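Local coordinates for protelomerase (Agrobacterium tumefaciens, PDB 4F43), which generates the hairpin ends of the linear chromosome, probably by cutting and rejoining DNA strands, and protects the ends so formed, at residues 6-11 and 35-40; 66-71 and 97-102; 117-122 and 255-260; 133-138 and 145-150. The protein carries 1 engineered substitution. All blocks are in the same frame, centred on the assembly; numbering follows the deposited sequence.

In the fold
The four contacts follow the chain from the N-terminal helices into the catalytic part. Interactions 1 and 2 share helix 65-82: it packs against Ile37 in the first and provides one side of the second, facing helix 97-115. Interaction 2 is buried and mixes apolar packing with hydrogen bonds to DNA, whereas interaction 1 is partly buried and purely van der Waals between its segments. Interactions 3 and 4 lie within the telomere resolvase catalytic range, their centres about 21 Å apart, and interaction 4 is nested in the chain loop that interaction 3 closes. The former is a surface contact with carboxylates and a water; the latter is core packing of leucine, methionine and glycine.

Interaction 1 of 4, residues 6-11 and 35-40; sequences GVATSI and DFIAAM
Ile37 meets the extended chain of Gly6, Val7 and Ala8 with one methyl in front, and it carries the contact on its side, with 58 Å² of the 107 Å² summed over both segments. Its first torsion of -57° sets CG2 anti to the backbone N, and this branch points at the 6-11 backbone. CG2 makes the nearest approach, 3.7 Å from Gly6 O, and the same methyl, Ile37 CG2, lies 4.2 Å from Ala8 N. The other branch, beside the backbone N, reaches the segment more loosely: Ile37 CG1 lies 4.5 Å from Ala8 CB. A second torsion of -59° bends CD1 back from this surface, leaving the touching to the two nearer carbons. On the other side, the CB of Ala8 points at Ile37, while that of Val7 is turned away and its valine methyls take little part. No hydrogen bond links the segments, and the CA atoms of Val7 and Ile37 are the nearest pair at 6.8 Å. Ala8 occupies the N-cap position of helix 9-18, so the contact falls just where the extended lead-in becomes helical. Beyond the pair, Gly6 N is hydrogen-bonded to Asn41 OD1, and helix 65-82 packs on the same place, with Ala78, Ile79 and Ala82 on Ile37 and Glu81 on Ala8.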
# COMPACT_ATOMS: atom_id res chain seq x y z
N GLY A 6 2.27 -27.49 15.34
CA GLY A 6 2.86 -26.44 14.52
C GLY A 6 3.33 -25.24 15.33
O GLY A 6 2.94 -25.06 16.48
N VAL A 7 4.17 -24.42 14.71
CA VAL A 7 4.70 -23.23 15.36
C VAL A 7 4.83 -22.06 14.38
O VAL A 7 5.45 -22.18 13.33
CB VAL A 7 6.07 -23.52 16.02
CG1 VAL A 7 6.96 -24.33 15.10
CG2 VAL A 7 6.75 -22.22 16.44
N ALA A 8 4.21 -20.94 14.73
CA ALA A 8 4.31 -19.73 13.93
C ALA A 8 5.59 -18.99 14.28
O ALA A 8 5.61 -18.15 15.18
CB ALA A 8 3.10 -18.84 14.15
N THR A 9 6.66 -19.30 13.56
CA THR A 9 8.00 -18.81 13.88
C THR A 9 8.10 -17.28 13.82
O THR A 9 8.92 -16.68 14.51
CB THR A 9 9.06 -19.41 12.94
OG1 THR A 9 8.67 -20.74 12.56
CG2 THR A 9 10.42 -19.47 13.63
N SER A 10 7.27 -16.67 12.98
CA SER A 10 7.27 -15.22 12.83
C SER A 10 6.96 -14.52 14.15
O SER A 10 7.74 -13.69 14.63
CB SER A 10 6.24 -14.80 11.77
OG SER A 10 6.48 -15.45 10.54
N ILE A 11 5.82 -14.87 14.73
CA ILE A 11 5.38 -14.29 16.00
C ILE A 11 6.40 -14.54 17.10
O ILE A 11 6.77 -13.63 17.84
CB ILE A 11 4.03 -14.89 16.45
CG1 ILE A 11 3.09 -15.06 15.25
CG2 ILE A 11 3.41 -14.04 17.54
CD1 ILE A 11 2.68 -13.75 14.61
N ASP A 35 -0.11 -18.01 22.18
CA ASP A 35 -0.81 -18.91 23.09
C ASP A 35 -1.94 -19.64 22.36
O ASP A 35 -2.30 -20.76 22.72
CB ASP A 35 -1.38 -18.14 24.28
CG ASP A 35 -0.31 -17.42 25.07
OD1 ASP A 35 0.87 -17.84 25.00
OD2 ASP A 35 -0.64 -16.44 25.77
N PHE A 36 -2.49 -18.99 21.34
CA PHE A 36 -3.52 -19.59 20.51
C PHE A 36 -2.96 -20.79 19.75
O PHE A 36 -3.47 -21.91 19.86
CB PHE A 36 -4.07 -18.55 19.53
CG PHE A 36 -5.35 -18.95 18.87
CD1 PHE A 36 -6.55 -18.86 19.56
CD2 PHE A 36 -5.36 -19.39 17.57
CE1 PHE A 36 -7.73 -19.22 18.95
CE2 PHE A 36 -6.54 -19.75 16.96
CZ PHE A 36 -7.73 -19.67 17.65
N ILE A 37 -1.90 -20.53 18.98
CA ILE A 37 -1.22 -21.58 18.23
C ILE A 37 -0.72 -22.68 19.16
O ILE A 37 -0.73 -23.86 18.82
CB ILE A 37 -0.05 -21.01 17.40
CG1 ILE A 37 -0.55 -19.91 16.46
CG2 ILE A 37 0.64 -22.11 16.61
CD1 ILE A 37 -1.60 -20.37 15.48
N ALA A 38 -0.29 -22.28 20.36
CA ALA A 38 0.18 -23.23 21.37
C ALA A 38 -0.94 -24.16 21.81
O ALA A 38 -0.75 -25.38 21.88
CB ALA A 38 0.75 -22.48 22.56
N ALA A 39 -2.10 -23.59 22.11
CA ALA A 39 -3.25 -24.37 22.56
C ALA A 39 -3.80 -25.24 21.44
O ALA A 39 -4.38 -26.30 21.70
CB ALA A 39 -4.34 -23.45 23.10
N MET A 40 -3.61 -24.80 20.20
CA MET A 40 -4.08 -25.57 19.04
C MET A 40 -3.32 -26.89 18.86
O MET A 40 -3.82 -27.81 18.21
CB MET A 40 -3.98 -24.74 17.77
CG MET A 40 -5.01 -23.63 17.67
SD MET A 40 -4.99 -22.85 16.04
CE MET A 40 -5.29 -24.27 15.00

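Interaction 2 of 4, residues 66-71 and 97-102; sequences TTIISY and AAMYDE. With nucleotides of chain B.
Two helices pack against each other beside the bound DNA: 66-71 in helix 65-82 and 97-102 at the start of helix 97-115, their segment axes 11.1 Å apart and crossing at -121°. Ile69 packs against both Met99 and Tyr100. The extended Met99 chain bends at its last torsion (59°), bringing its methyl in so that Met99 CE sits 3.8 Å from Ile69 CG1; Met99 SD also touches Ile68 CG2. Ile69 CG2 comes to the edge of the Tyr100 ring, in its plane, 3.7 Å from Tyr100 CE1. The ring is sandwiched, off centre, between Met99 CE on one face and O4' of DA19 of chain B on the other. A water joins the helices, donating to Ile69 O and accepting from Tyr100 OH, each at 3.2 Å. Thr66 OG1 donates to OP2 of DA11 of chain B at 2.9 Å, and Thr67 OG1 to OP2 of DA10 of chain B at 3.0 Å. Ser70 OG donates to Thr66 O and accepts from N6 of DA11 of chain B at 3.3 Å with a 159° angle. With its proton committed to the helix carbonyl, the serine oxygen offers the adenine an acceptor, adding a base contact to the threonines' phosphate grip.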
# COMPACT_ATOMS: atom_id res chain seq x y z
N THR A 66 -12.53 -2.70 11.70
CA THR A 66 -11.35 -2.80 10.85
C THR A 66 -10.21 -3.49 11.59
O THR A 66 -9.53 -4.36 11.05
CB THR A 66 -10.89 -1.42 10.37
OG1 THR A 66 -10.59 -0.60 11.50
CG2 THR A 66 -11.97 -0.75 9.54
N THR A 67 -10.02 -3.08 12.85
CA THR A 67 -9.00 -3.67 13.71
C THR A 67 -9.25 -5.16 13.91
O THR A 67 -8.33 -5.97 13.81
CB THR A 67 -8.98 -2.98 15.09
OG1 THR A 67 -8.77 -1.57 14.93
CG2 THR A 67 -7.88 -3.56 15.96
N ILE A 68 -10.50 -5.50 14.18
CA ILE A 68 -10.91 -6.89 14.37
C ILE A 68 -10.62 -7.72 13.13
O ILE A 68 -10.08 -8.83 13.22
CB ILE A 68 -12.41 -6.99 14.72
CG1 ILE A 68 -12.67 -6.41 16.11
CG2 ILE A 68 -12.88 -8.44 14.66
CD1 ILE A 68 -14.12 -6.48 16.54
N ILE A 69 -10.98 -7.18 11.97
CA ILE A 69 -10.75 -7.86 10.69
C ILE A 69 -9.25 -8.09 10.44
O ILE A 69 -8.83 -9.19 10.07
CB ILE A 69 -11.38 -7.09 9.52
CG1 ILE A 69 -12.91 -7.08 9.65
CG2 ILE A 69 -10.99 -7.70 8.20
CD1 ILE A 69 -13.61 -6.21 8.63
N SER A 70 -8.46 -7.04 10.65
CA SER A 70 -7.01 -7.13 10.49
C SER A 70 -6.41 -8.19 11.41
O SER A 70 -5.57 -9.00 11.00
CB SER A 70 -6.37 -5.77 10.76
OG SER A 70 -6.91 -4.77 9.91
N TYR A 71 -6.84 -8.18 12.67
CA TYR A 71 -6.38 -9.16 13.65
C TYR A 71 -6.76 -10.57 13.25
O TYR A 71 -5.99 -11.51 13.45
CB TYR A 71 -6.94 -8.84 15.04
CG TYR A 71 -6.25 -7.68 15.72
CD1 TYR A 71 -5.22 -6.99 15.09
CD2 TYR A 71 -6.62 -7.29 17.00
CE1 TYR A 71 -4.59 -5.93 15.71
CE2 TYR A 71 -5.99 -6.24 17.63
CZ TYR A 71 -4.98 -5.56 16.98
OH TYR A 71 -4.35 -4.51 17.60
N ALA A 97 -19.93 -13.16 8.78
CA ALA A 97 -20.21 -12.78 7.39
C ALA A 97 -20.91 -11.42 7.27
O ALA A 97 -20.81 -10.76 6.24
CB ALA A 97 -21.02 -13.86 6.70
N ALA A 98 -21.61 -11.02 8.32
CA ALA A 98 -22.32 -9.75 8.32
C ALA A 98 -21.40 -8.58 8.66
O ALA A 98 -21.79 -7.42 8.55
CB ALA A 98 -23.49 -9.79 9.30
N MET A 99 -20.17 -8.90 9.06
CA MET A 99 -19.18 -7.88 9.39
C MET A 99 -18.49 -7.40 8.11
O MET A 99 -18.31 -6.19 7.91
CB MET A 99 -18.15 -8.44 10.37
CG MET A 99 -17.03 -7.48 10.73
SD MET A 99 -15.89 -8.18 11.94
CE MET A 99 -15.32 -9.64 11.07
N TYR A 100 -18.11 -8.34 7.26
CA TYR A 100 -17.46 -8.04 6.00
C TYR A 100 -18.37 -7.25 5.06
O TYR A 100 -17.91 -6.38 4.31
CB TYR A 100 -16.98 -9.33 5.32
CG TYR A 100 -15.89 -10.04 6.08
CD1 TYR A 100 -14.76 -9.37 6.51
CD2 TYR A 100 -16.00 -11.40 6.38
CE1 TYR A 100 -13.76 -10.02 7.20
CE2 TYR A 100 -15.01 -12.05 7.08
CZ TYR A 100 -13.89 -11.36 7.49
OH TYR A 100 -12.90 -12.01 8.19
N ASP A 101 -19.66 -7.55 5.11
CA ASP A 101 -20.64 -6.85 4.29
C ASP A 101 -20.81 -5.41 4.74
O ASP A 101 -20.92 -4.50 3.92
CB ASP A 101 -21.99 -7.58 4.32
CG ASP A 101 -21.92 -8.97 3.72
OD1 ASP A 101 -20.91 -9.27 3.04
OD2 ASP A 101 -22.87 -9.75 3.93
N GLU A 102 -20.83 -5.20 6.05
CA GLU A 102 -20.89 -3.86 6.61
C GLU A 102 -19.63 -3.09 6.24
O GLU A 102 -19.69 -1.91 5.91
CB GLU A 102 -21.05 -3.91 8.14
CG GLU A 102 -21.14 -2.55 8.81
CD GLU A 102 -22.48 -1.87 8.62
OE1 GLU A 102 -23.37 -2.46 7.97
OE2 GLU A 102 -22.66 -0.75 9.14
P DA B 10 -9.28 0.59 17.88
OP1 DA B 10 -10.26 1.48 18.55
OP2 DA B 10 -9.55 -0.86 17.79
O5' DA B 10 -9.04 1.13 16.39
C5' DA B 10 -8.54 2.45 16.21
C4' DA B 10 -8.17 2.68 14.75
O4' DA B 10 -7.01 1.90 14.41
C3' DA B 10 -9.24 2.28 13.74
O3' DA B 10 -9.91 3.44 13.28
C2' DA B 10 -8.47 1.58 12.62
C1' DA B 10 -7.01 1.79 13.00
N9 DA B 10 -6.12 0.70 12.60
C8 DA B 10 -5.98 -0.53 13.19
N7 DA B 10 -5.10 -1.29 12.60
C5 DA B 10 -4.62 -0.52 11.55
C6 DA B 10 -3.67 -0.74 10.54
N6 DA B 10 -2.97 -1.88 10.40
N1 DA B 10 -3.44 0.26 9.66
C2 DA B 10 -4.13 1.40 9.78
N3 DA B 10 -5.05 1.73 10.68
C4 DA B 10 -5.25 0.72 11.54
P DA B 19 -14.13 -15.53 4.71
OP1 DA B 19 -13.05 -16.53 4.88
OP2 DA B 19 -15.48 -15.80 5.26
O5' DA B 19 -13.63 -14.14 5.32
C5' DA B 19 -12.24 -13.90 5.56
C4' DA B 19 -11.53 -13.36 4.33
O4' DA B 19 -12.26 -12.27 3.74
C3' DA B 19 -10.17 -12.73 4.61
O3' DA B 19 -9.15 -13.72 4.70
C2' DA B 19 -9.96 -11.85 3.38
C1' DA B 19 -11.37 -11.65 2.83
N9 DA B 19 -11.72 -10.24 2.66
C8 DA B 19 -12.69 -9.52 3.31
N7 DA B 19 -12.76 -8.27 2.93
C5 DA B 19 -11.78 -8.15 1.96
C6 DA B 19 -11.35 -7.07 1.16
N6 DA B 19 -11.88 -5.84 1.22
N1 DA B 19 -10.34 -7.30 0.30
C2 DA B 19 -9.81 -8.53 0.23
N3 DA B 19 -10.13 -9.61 0.93
C4 DA B 19 -11.13 -9.36 1.78
P DA B 11 -11.24 3.30 12.39
OP1 DA B 11 -12.13 4.43 12.72
OP2 DA B 11 -11.74 1.91 12.52
O5' DA B 11 -10.71 3.48 10.89
C5' DA B 11 -9.94 4.63 10.58
C4' DA B 11 -9.17 4.43 9.28
O4' DA B 11 -8.30 3.28 9.41
C3' DA B 11 -10.04 4.17 8.05
O3' DA B 11 -9.85 5.22 7.12
C2' DA B 11 -9.54 2.83 7.50
C1' DA B 11 -8.16 2.70 8.13
N9 DA B 11 -7.70 1.32 8.28
C8 DA B 11 -8.19 0.36 9.13
N7 DA B 11 -7.57 -0.79 9.04
C5 DA B 11 -6.61 -0.58 8.06
C6 DA B 11 -5.63 -1.41 7.49
N6 DA B 11 -5.43 -2.69 7.83
N1 DA B 11 -4.84 -0.88 6.53
C2 DA B 11 -5.02 0.40 6.17
N3 DA B 11 -5.91 1.28 6.63
C4 DA B 11 -6.68 0.72 7.58
O HOH W 1 -9.81 -11.33 7.84

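Interaction 3 of 4, residues 117-122 and 255-260; sequences ALITFE and KEELPK
Ile119 reaches the 255-260 loop through a first torsion of -63° and a fully extended second one, which place CG2 against Glu256 and send CD1 toward Glu257. Glu256, bent at its second torsion (81°), runs past the isoleucine in the opposite sense, and its OE1 comes to 3.6 Å from Ile119 CG2. Glu257 crosses the isoleucine at a slant instead: its chain is extended beyond CG, with Glu257 OE1 3.7 Å from Ile119 CD1. Both are contacts of a carboxylate oxygen with a methyl, and no direct hydrogen bond spans the segments. Ile119 belongs to the short strand 119-120, which pairs in parallel with 307-308 through backbone bonds to Thr306 and Thr308, within the range of the telomere resolvase catalytic domain; Phe121, next after the strand, is the centre of an inverse gamma turn. OE2 of Glu257 is hydrogen-bonded to Tyr307 OH, on the partner strand, and to Trp253 NE1, which would fix OE1 beside the isoleucine. A water sits 2.9 Å from Thr120 OG1 and donates a weak bond of 3.4 Å to Glu256 OE2. Pro254 packs on Ile119 and on Phe121 alike.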
# COMPACT_ATOMS: atom_id res chain seq x y z
N ALA A 117 -17.80 15.04 -3.91
CA ALA A 117 -17.17 16.21 -3.31
C ALA A 117 -15.66 16.18 -3.53
O ALA A 117 -14.90 15.92 -2.61
CB ALA A 117 -17.49 16.29 -1.83
N LEU A 118 -15.25 16.45 -4.77
CA LEU A 118 -13.84 16.45 -5.13
C LEU A 118 -13.07 17.60 -4.49
O LEU A 118 -13.62 18.69 -4.28
CB LEU A 118 -13.68 16.51 -6.65
CG LEU A 118 -13.25 15.22 -7.35
CD1 LEU A 118 -13.99 14.02 -6.77
CD2 LEU A 118 -13.49 15.32 -8.85
N ILE A 119 -11.80 17.35 -4.17
CA ILE A 119 -10.94 18.35 -3.55
C ILE A 119 -10.11 19.07 -4.60
O ILE A 119 -9.46 18.43 -5.43
CB ILE A 119 -10.01 17.72 -2.51
CG1 ILE A 119 -10.82 17.11 -1.36
CG2 ILE A 119 -9.01 18.74 -1.98
CD1 ILE A 119 -9.97 16.47 -0.29
N THR A 120 -10.12 20.40 -4.56
CA THR A 120 -9.40 21.20 -5.54
C THR A 120 -7.92 21.32 -5.17
O THR A 120 -7.56 22.05 -4.25
CB THR A 120 -10.01 22.60 -5.67
OG1 THR A 120 -11.43 22.52 -5.50
CG2 THR A 120 -9.70 23.19 -7.03
N PHE A 121 -7.08 20.60 -5.90
CA PHE A 121 -5.64 20.61 -5.66
C PHE A 121 -5.01 21.81 -6.34
O PHE A 121 -4.37 21.68 -7.38
CB PHE A 121 -5.01 19.32 -6.17
CG PHE A 121 -3.86 18.83 -5.35
CD1 PHE A 121 -3.69 17.48 -5.10
CD2 PHE A 121 -2.94 19.72 -4.82
CE1 PHE A 121 -2.63 17.02 -4.34
CE2 PHE A 121 -1.87 19.27 -4.06
CZ PHE A 121 -1.72 17.92 -3.82
N GLU A 122 -5.19 22.99 -5.74
CA GLU A 122 -4.78 24.24 -6.36
C GLU A 122 -3.27 24.41 -6.55
O GLU A 122 -2.82 24.82 -7.62
CB GLU A 122 -5.36 25.43 -5.59
CG GLU A 122 -6.82 25.71 -5.92
CD GLU A 122 -7.62 26.13 -4.71
OE1 GLU A 122 -7.11 26.00 -3.58
OE2 GLU A 122 -8.78 26.57 -4.89
N LYS A 255 -6.29 22.56 2.03
CA LYS A 255 -6.67 22.77 3.43
C LYS A 255 -7.66 21.73 3.95
O LYS A 255 -7.86 21.61 5.16
CB LYS A 255 -7.27 24.18 3.59
CG LYS A 255 -8.45 24.45 2.68
CD LYS A 255 -8.92 25.89 2.77
CE LYS A 255 -10.06 26.17 1.80
NZ LYS A 255 -10.49 27.59 1.84
N GLU A 256 -8.27 20.98 3.04
CA GLU A 256 -9.29 20.01 3.40
C GLU A 256 -8.72 18.77 4.07
O GLU A 256 -9.46 17.95 4.62
CB GLU A 256 -10.12 19.61 2.17
CG GLU A 256 -10.92 20.74 1.54
CD GLU A 256 -10.08 21.63 0.64
OE1 GLU A 256 -8.86 21.37 0.50
OE2 GLU A 256 -10.63 22.59 0.06
N GLU A 257 -7.40 18.62 4.02
CA GLU A 257 -6.75 17.44 4.57
C GLU A 257 -5.29 17.68 4.93
O GLU A 257 -4.79 18.81 4.83
CB GLU A 257 -6.84 16.28 3.58
CG GLU A 257 -6.11 16.53 2.28
CD GLU A 257 -6.26 15.40 1.28
OE1 GLU A 257 -7.24 14.63 1.40
OE2 GLU A 257 -5.39 15.27 0.39
N LEU A 258 -4.61 16.62 5.35
CA LEU A 258 -3.19 16.68 5.69
C LEU A 258 -2.36 15.90 4.68
O LEU A 258 -2.84 14.92 4.10
CB LEU A 258 -2.96 16.13 7.10
CG LEU A 258 -2.96 17.14 8.25
CD1 LEU A 258 -3.42 16.48 9.54
CD2 LEU A 258 -1.58 17.74 8.42
N PRO A 259 -1.12 16.34 4.45
CA PRO A 259 -0.20 15.67 3.52
C PRO A 259 0.10 14.23 3.92
O PRO A 259 0.63 13.99 5.01
CB PRO A 259 1.07 16.52 3.61
CG PRO A 259 0.59 17.86 4.02
CD PRO A 259 -0.55 17.60 4.96
N LYS A 260 -0.23 13.29 3.04
CA LYS A 260 0.11 11.88 3.25
C LYS A 260 0.79 11.33 2.00
O LYS A 260 0.44 11.72 0.88
CB LYS A 260 -1.14 11.07 3.61
CG LYS A 260 -1.54 11.18 5.07
CD LYS A 260 -2.86 11.92 5.25
CE LYS A 260 -4.04 10.96 5.29
NZ LYS A 260 -4.22 10.20 4.02
O HOH W 2 -12.34 22.22 -2.80

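Interaction 4 of 4, residues 133-138 and 145-150; sequences DCLKSS and IGLIGM
Gly146 O accepts the helix bond from Met150 N at 2.9 Å, and the same carbonyl group is pressed by Leu135, whose CD1 lies 3.6 Å from Gly146 O and 3.4 Å from Gly146 C. The leucine gets there with a first torsion of -124°, well away from a staggered value, and a second of 58°, turning CD1 onto the backbone of helix 140-151 although its CB is not aimed at it. From that place Leu135 CD1 also meets side chains, 3.7 Å from Leu147 CD1 and 4.2 Å from Met150 CG. Met150, bent at its second and third torsions, lies across the end of Leu135 at a slant and touches both of its methyls through CG. Cys134 comes up to the same glycine, with Cys134 CB 3.9 Å from Gly146 CA. The two segments belong to consecutive helices of the catalytic domain joined by a short connection, and a type I beta turn from Cys134 to Ser137 lies on the way to helix 140-151. Since Gly146 has no side chain, the backbones come within 4.9 Å at the CA atoms of Cys134 and Gly146. Helix 206-217 covers Leu135 with Thr208, Val209 and Ala212, and Val209 reaches Leu147 as well.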
# COMPACT_ATOMS: atom_id res chain seq x y z
N ASP A 133 12.49 18.40 -7.07
CA ASP A 133 13.66 18.91 -6.36
C ASP A 133 14.21 17.85 -5.41
O ASP A 133 15.42 17.77 -5.19
CB ASP A 133 13.32 20.19 -5.61
CG ASP A 133 12.98 21.33 -6.54
OD1 ASP A 133 13.56 21.39 -7.64
OD2 ASP A 133 12.13 22.17 -6.17
N CYS A 134 13.31 17.05 -4.84
CA CYS A 134 13.71 15.96 -3.96
C CYS A 134 14.45 14.89 -4.76
O CYS A 134 15.24 14.12 -4.20
CB CYS A 134 12.50 15.35 -3.27
SG CYS A 134 11.77 16.38 -1.98
N LEU A 135 14.19 14.85 -6.06
CA LEU A 135 14.86 13.90 -6.95
C LEU A 135 16.37 14.15 -7.02
O LEU A 135 17.14 13.25 -7.37
CB LEU A 135 14.26 13.98 -8.35
CG LEU A 135 13.72 12.68 -8.94
CD1 LEU A 135 12.65 12.10 -8.04
CD2 LEU A 135 13.19 12.90 -10.35
N LYS A 136 16.79 15.36 -6.69
CA LYS A 136 18.20 15.74 -6.77
C LYS A 136 18.86 15.84 -5.40
O LYS A 136 20.01 16.26 -5.29
CB LYS A 136 18.34 17.06 -7.54
CG LYS A 136 17.88 16.97 -8.98
CD LYS A 136 17.38 18.31 -9.49
CE LYS A 136 16.83 18.20 -10.90
NZ LYS A 136 16.16 19.45 -11.33
N SER A 137 18.14 15.46 -4.36
CA SER A 137 18.68 15.48 -3.00
C SER A 137 19.64 14.32 -2.79
O SER A 137 19.70 13.39 -3.60
CB SER A 137 17.55 15.42 -1.97
OG SER A 137 18.06 15.46 -0.65
N SER A 138 20.40 14.37 -1.70
CA SER A 138 21.35 13.31 -1.38
C SER A 138 20.83 12.42 -0.26
O SER A 138 21.42 11.39 0.05
CB SER A 138 22.71 13.90 -1.00
OG SER A 138 22.61 14.71 0.16
N ILE A 145 10.69 10.08 -1.58
CA ILE A 145 9.49 10.91 -1.65
C ILE A 145 9.27 11.47 -3.05
O ILE A 145 8.18 11.35 -3.62
CB ILE A 145 9.57 12.09 -0.67
CG1 ILE A 145 9.83 11.59 0.75
CG2 ILE A 145 8.30 12.92 -0.73
CD1 ILE A 145 10.35 12.66 1.67
N GLY A 146 10.32 12.08 -3.60
CA GLY A 146 10.27 12.63 -4.94
C GLY A 146 9.94 11.58 -5.98
O GLY A 146 9.25 11.85 -6.96
N LEU A 147 10.45 10.37 -5.75
CA LEU A 147 10.18 9.25 -6.65
C LEU A 147 8.71 8.85 -6.58
O LEU A 147 8.10 8.53 -7.60
CB LEU A 147 11.08 8.06 -6.30
CG LEU A 147 11.82 7.40 -7.46
CD1 LEU A 147 12.36 8.45 -8.41
CD2 LEU A 147 12.95 6.53 -6.93
N ILE A 148 8.15 8.88 -5.37
CA ILE A 148 6.72 8.61 -5.19
C ILE A 148 5.90 9.66 -5.93
O ILE A 148 4.92 9.34 -6.59
CB ILE A 148 6.32 8.62 -3.70
CG1 ILE A 148 7.05 7.51 -2.95
CG2 ILE A 148 4.82 8.46 -3.55
CD1 ILE A 148 6.73 7.47 -1.47
N GLY A 149 6.33 10.92 -5.83
CA GLY A 149 5.62 12.01 -6.48
C GLY A 149 5.70 11.97 -7.99
O GLY A 149 4.76 12.36 -8.68
N MET A 150 6.83 11.50 -8.51
CA MET A 150 7.08 11.53 -9.95
C MET A 150 6.62 10.27 -10.70
O MET A 150 5.89 10.37 -11.69
CB MET A 150 8.56 11.79 -10.23
CG MET A 150 9.05 13.18 -9.86
SD MET A 150 8.43 14.49 -10.95
CE MET A 150 7.08 15.16 -9.98